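Local structure of phosphoserine aminotransferase (Bacillus circulans, 2C0R) at residues A[155-167]-A[174-188]. The protein catalyses the reversible, pyridoxal-phosphate-dependent amino transfer between glutamate and 3-phosphohydroxypyruvate that yields phosphoserine, a step in serine biosynthesis. The protein carries 1 engineered substitution. Sequence-based numbering, arbitrary orientation.
Sequences EGAQFKAFPDTGS and MSSDILSRPFDLNQF. With PLP (pyridoxal-5'-phosphate), chain C.
In the cofactor domain of this class-V aminotransferase, the loop that leaves strand 170-173 is held along 155-167 by polar bonds at one end, where Gln158, Phe159, Asp177 and Arg181 meet, and by Phe162 and Gln187 further along. Gln158, its CG anti to the backbone N (chi1 -176°) and its chain extended, carries NE2 to Asp177 OD2 at 2.9 Å; the bond is nearly straight, lies in the amide plane and meets the anti lone pair of Asp177 OD2. The same carboxylate oxygen takes a salt bridge from Arg181 NH1 at 2.7 Å, which probably favours its charged form, while Ser150 binds OD1. Arg181 slots its guanidinium between Gln158 NE2 over one face and Phe162 CZ over the other; its NH2 lies 2.5 Å from Phe159 O, so short that the exact length is doubtful. The loop illustrates how one segment after a sheet strand can both line a cofactor pocket, through Ser175 and Ser176, and be fixed to a neighbouring segment by its own side chains: Ser175 CB lies 3.5 Å from C2 of pyridoxal phosphate, and a type II turn from Asp177 to Ser180 leads on to Arg181. Phe162 receives the edge of Phe188 on its face, a T-shaped pair with centroids 5.1 Å apart and planes at 71°, and Met174 CE approaches its CZ obliquely. Beside that ring, Gln187 NE2 donates to Phe162 O at 3.1 Å, from above the carbonyl plane, and to Asp164 OD1 at 2.8 Å. A leucine in place of Gln187 would probably leave both oxygens without this donor and take the acceptor from water 3, which bridges Gln187 OE1 to Phe162 N.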
# COMPACT_ATOMS: atom_id res chain seq x y z
N GLU A 155 12.58 -21.13 3.43
CA GLU A 155 13.11 -22.48 3.60
C GLU A 155 12.66 -23.44 2.51
O GLU A 155 13.36 -24.43 2.23
CB GLU A 155 12.70 -23.00 4.98
CG GLU A 155 13.64 -22.52 6.10
CD GLU A 155 13.39 -21.12 6.58
OE1 GLU A 155 12.20 -20.76 6.61
OE2 GLU A 155 14.25 -20.28 6.94
N GLY A 156 11.52 -23.17 1.86
CA GLY A 156 11.04 -24.05 0.81
C GLY A 156 10.20 -25.21 1.35
O GLY A 156 10.12 -26.25 0.71
N ALA A 157 9.52 -25.04 2.49
CA ALA A 157 8.70 -26.06 3.09
C ALA A 157 7.23 -25.62 2.98
O ALA A 157 6.92 -24.42 2.99
CB ALA A 157 9.04 -26.34 4.54
N GLN A 158 6.32 -26.58 2.91
CA GLN A 158 4.91 -26.27 2.74
C GLN A 158 4.03 -27.34 3.38
O GLN A 158 4.27 -28.56 3.17
CB GLN A 158 4.62 -26.22 1.23
CG GLN A 158 3.16 -25.80 0.97
CD GLN A 158 2.96 -25.74 -0.55
OE1 GLN A 158 3.61 -26.50 -1.31
NE2 GLN A 158 2.09 -24.83 -1.00
N PHE A 159 3.04 -26.93 4.14
CA PHE A 159 2.04 -27.88 4.62
C PHE A 159 1.12 -28.33 3.51
O PHE A 159 0.67 -27.52 2.70
CB PHE A 159 1.13 -27.25 5.71
CG PHE A 159 1.82 -27.06 7.04
CD1 PHE A 159 2.22 -25.83 7.50
CD2 PHE A 159 2.07 -28.18 7.86
CE1 PHE A 159 2.83 -25.66 8.73
CE2 PHE A 159 2.68 -28.01 9.11
CZ PHE A 159 3.08 -26.75 9.54
N LYS A 160 0.85 -29.63 3.54
CA LYS A 160 -0.14 -30.15 2.59
C LYS A 160 -1.55 -30.15 3.18
O LYS A 160 -2.51 -30.32 2.45
CB LYS A 160 0.14 -31.60 2.21
CG LYS A 160 1.56 -31.76 1.64
CD LYS A 160 1.69 -33.26 1.27
CE LYS A 160 3.15 -33.69 1.35
NZ LYS A 160 3.93 -32.98 0.33
N ALA A 161 -1.66 -30.02 4.48
CA ALA A 161 -2.94 -30.08 5.16
C ALA A 161 -2.81 -29.31 6.47
O ALA A 161 -1.70 -29.12 6.97
CB ALA A 161 -3.35 -31.52 5.48
N PHE A 162 -3.94 -28.89 6.99
CA PHE A 162 -4.04 -28.02 8.15
C PHE A 162 -4.81 -28.72 9.27
O PHE A 162 -5.68 -29.57 9.02
CB PHE A 162 -4.75 -26.73 7.75
CG PHE A 162 -4.06 -26.09 6.54
CD1 PHE A 162 -4.72 -26.04 5.33
CD2 PHE A 162 -2.79 -25.55 6.68
CE1 PHE A 162 -4.13 -25.44 4.23
CE2 PHE A 162 -2.20 -25.00 5.54
CZ PHE A 162 -2.84 -24.95 4.31
N PRO A 163 -4.45 -28.34 10.48
CA PRO A 163 -5.02 -29.00 11.67
C PRO A 163 -6.42 -28.48 11.94
O PRO A 163 -6.82 -27.39 11.53
CB PRO A 163 -4.09 -28.51 12.78
CG PRO A 163 -3.79 -27.10 12.34
CD PRO A 163 -3.51 -27.24 10.84
N ASP A 164 -7.17 -29.29 12.66
CA ASP A 164 -8.50 -28.87 13.10
C ASP A 164 -8.33 -28.38 14.53
O ASP A 164 -7.90 -29.15 15.38
CB ASP A 164 -9.51 -30.00 12.96
CG ASP A 164 -9.81 -30.45 11.55
OD1 ASP A 164 -9.97 -29.60 10.62
OD2 ASP A 164 -9.92 -31.69 11.31
N THR A 165 -8.64 -27.13 14.78
CA THR A 165 -8.31 -26.53 16.08
C THR A 165 -9.54 -26.35 16.93
O THR A 165 -9.45 -25.70 17.97
CB THR A 165 -7.59 -25.19 15.83
OG1 THR A 165 -8.39 -24.35 14.99
CG2 THR A 165 -6.30 -25.46 15.06
N GLY A 166 -10.66 -26.91 16.51
CA GLY A 166 -11.89 -26.83 17.32
C GLY A 166 -12.30 -25.38 17.49
O GLY A 166 -12.36 -24.60 16.54
N SER A 167 -12.58 -24.97 18.73
CA SER A 167 -13.08 -23.63 18.99
C SER A 167 -11.95 -22.61 19.00
O SER A 167 -12.20 -21.40 19.12
CB SER A 167 -13.81 -23.59 20.32
OG SER A 167 -12.84 -23.85 21.32
N MET A 174 -0.67 -17.32 4.32
CA MET A 174 -0.57 -17.98 3.04
C MET A 174 0.06 -17.04 2.01
O MET A 174 -0.24 -17.20 0.82
CB MET A 174 -1.96 -18.39 2.59
CG MET A 174 -2.61 -19.40 3.50
SD MET A 174 -4.15 -20.03 2.77
CE MET A 174 -4.51 -21.34 3.96
N SER A 175 0.89 -16.11 2.48
CA SER A 175 1.44 -15.18 1.49
C SER A 175 2.04 -15.83 0.24
O SER A 175 1.78 -15.38 -0.89
CB SER A 175 2.53 -14.34 2.13
OG SER A 175 1.98 -13.50 3.16
N SER A 176 2.81 -16.91 0.42
CA SER A 176 3.49 -17.45 -0.75
C SER A 176 2.76 -18.65 -1.36
O SER A 176 3.34 -19.23 -2.30
CB SER A 176 4.93 -17.73 -0.39
OG SER A 176 5.04 -18.52 0.78
N ASP A 177 1.54 -18.97 -0.96
CA ASP A 177 0.85 -20.06 -1.68
C ASP A 177 -0.66 -19.83 -1.78
O ASP A 177 -1.40 -20.69 -2.26
CB ASP A 177 1.15 -21.44 -1.12
CG ASP A 177 0.47 -21.79 0.20
OD1 ASP A 177 -0.30 -20.99 0.73
OD2 ASP A 177 0.75 -22.91 0.67
N ILE A 178 -1.19 -18.65 -1.40
CA ILE A 178 -2.64 -18.49 -1.47
C ILE A 178 -3.12 -18.57 -2.89
O ILE A 178 -2.53 -18.00 -3.83
CB ILE A 178 -3.06 -17.16 -0.82
CG1 ILE A 178 -4.55 -17.23 -0.43
CG2 ILE A 178 -2.73 -15.99 -1.72
CD1 ILE A 178 -5.01 -16.03 0.37
N LEU A 179 -4.22 -19.27 -3.09
CA LEU A 179 -4.81 -19.54 -4.41
C LEU A 179 -3.84 -20.25 -5.36
O LEU A 179 -3.95 -20.10 -6.57
CB LEU A 179 -5.38 -18.26 -5.06
CG LEU A 179 -6.28 -17.41 -4.18
CD1 LEU A 179 -6.89 -16.28 -5.04
CD2 LEU A 179 -7.40 -18.20 -3.50
N SER A 180 -2.98 -21.09 -4.77
CA SER A 180 -2.20 -22.03 -5.57
C SER A 180 -2.84 -23.42 -5.54
O SER A 180 -2.43 -24.30 -6.32
CB SER A 180 -0.78 -22.16 -5.04
OG SER A 180 -0.74 -22.71 -3.75
N ARG A 181 -3.82 -23.60 -4.67
CA ARG A 181 -4.34 -24.93 -4.43
C ARG A 181 -5.68 -24.81 -3.73
O ARG A 181 -5.85 -23.85 -2.98
CB ARG A 181 -3.37 -25.78 -3.58
CG ARG A 181 -2.87 -25.14 -2.30
CD ARG A 181 -2.53 -26.07 -1.14
NE ARG A 181 -1.90 -25.24 -0.09
CZ ARG A 181 -1.07 -25.76 0.81
NH1 ARG A 181 -0.50 -25.01 1.76
NH2 ARG A 181 -0.83 -27.09 0.76
N PRO A 182 -6.58 -25.74 -3.93
CA PRO A 182 -7.82 -25.72 -3.14
C PRO A 182 -7.46 -25.92 -1.68
O PRO A 182 -6.53 -26.61 -1.27
CB PRO A 182 -8.59 -26.95 -3.64
CG PRO A 182 -7.98 -27.27 -4.96
CD PRO A 182 -6.52 -26.87 -4.88
N PHE A 183 -8.26 -25.27 -0.84
CA PHE A 183 -8.30 -25.53 0.57
C PHE A 183 -9.70 -25.13 1.05
O PHE A 183 -10.40 -24.36 0.39
CB PHE A 183 -7.20 -24.81 1.33
CG PHE A 183 -7.31 -23.31 1.45
CD1 PHE A 183 -7.86 -22.67 2.55
CD2 PHE A 183 -6.84 -22.54 0.42
CE1 PHE A 183 -7.97 -21.28 2.63
CE2 PHE A 183 -6.90 -21.15 0.47
CZ PHE A 183 -7.43 -20.54 1.59
N ASP A 184 -10.00 -25.72 2.21
CA ASP A 184 -11.30 -25.43 2.83
C ASP A 184 -11.14 -24.22 3.75
O ASP A 184 -10.57 -24.34 4.84
CB ASP A 184 -11.79 -26.64 3.62
CG ASP A 184 -13.10 -26.46 4.37
OD1 ASP A 184 -13.80 -25.44 4.09
OD2 ASP A 184 -13.40 -27.34 5.21
N LEU A 185 -11.65 -23.07 3.29
CA LEU A 185 -11.54 -21.87 4.09
C LEU A 185 -12.15 -22.04 5.47
O LEU A 185 -11.73 -21.39 6.43
CB LEU A 185 -12.19 -20.68 3.38
CG LEU A 185 -12.07 -19.34 4.07
CD1 LEU A 185 -10.62 -18.94 4.24
CD2 LEU A 185 -12.77 -18.26 3.23
N ASN A 186 -13.15 -22.90 5.57
CA ASN A 186 -13.84 -23.05 6.86
C ASN A 186 -12.96 -23.62 7.96
O ASN A 186 -13.32 -23.55 9.15
CB ASN A 186 -15.03 -23.98 6.66
CG ASN A 186 -16.02 -23.39 5.68
OD1 ASN A 186 -16.61 -22.37 5.97
ND2 ASN A 186 -16.20 -24.05 4.53
N GLN A 187 -11.79 -24.17 7.65
CA GLN A 187 -10.90 -24.55 8.72
C GLN A 187 -10.31 -23.32 9.46
O GLN A 187 -9.82 -23.48 10.57
CB GLN A 187 -9.70 -25.35 8.20
CG GLN A 187 -10.04 -26.76 7.81
CD GLN A 187 -8.80 -27.59 7.57
OE1 GLN A 187 -8.13 -27.40 6.55
NE2 GLN A 187 -8.50 -28.50 8.50
N PHE A 188 -10.36 -22.18 8.80
CA PHE A 188 -9.64 -21.01 9.29
C PHE A 188 -10.52 -19.95 9.85
O PHE A 188 -11.62 -19.71 9.31
CB PHE A 188 -8.85 -20.35 8.14
CG PHE A 188 -7.66 -21.21 7.70
CD1 PHE A 188 -7.83 -22.16 6.72
CD2 PHE A 188 -6.42 -21.04 8.31
CE1 PHE A 188 -6.75 -22.97 6.35
CE2 PHE A 188 -5.34 -21.81 7.93
CZ PHE A 188 -5.51 -22.77 6.94
N1 PLP C . 4.96 -14.14 5.08
C2 PLP C . 5.43 -14.89 4.04
C2A PLP C . 5.12 -16.39 4.08
C3 PLP C . 6.11 -14.31 3.02
O3 PLP C . 6.53 -15.04 1.95
C4 PLP C . 6.27 -12.94 3.02
C4A PLP C . 7.04 -12.28 1.87
C5 PLP C . 5.86 -12.21 4.11
C6 PLP C . 5.13 -12.78 5.11
C5A PLP C . 6.18 -10.71 4.21
O4P PLP C . 5.34 -9.98 3.32
P PLP C . 5.42 -8.39 3.19
O1P PLP C . 4.27 -8.01 2.31
O2P PLP C . 6.77 -8.13 2.56
O3P PLP C . 5.33 -7.85 4.58
O HOH W 1 0.97 -24.83 -3.65
O HOH W 2 -3.01 -29.23 -0.26
O HOH W 3 -6.40 -29.35 5.59
O HOH W 4 -9.16 -25.82 11.94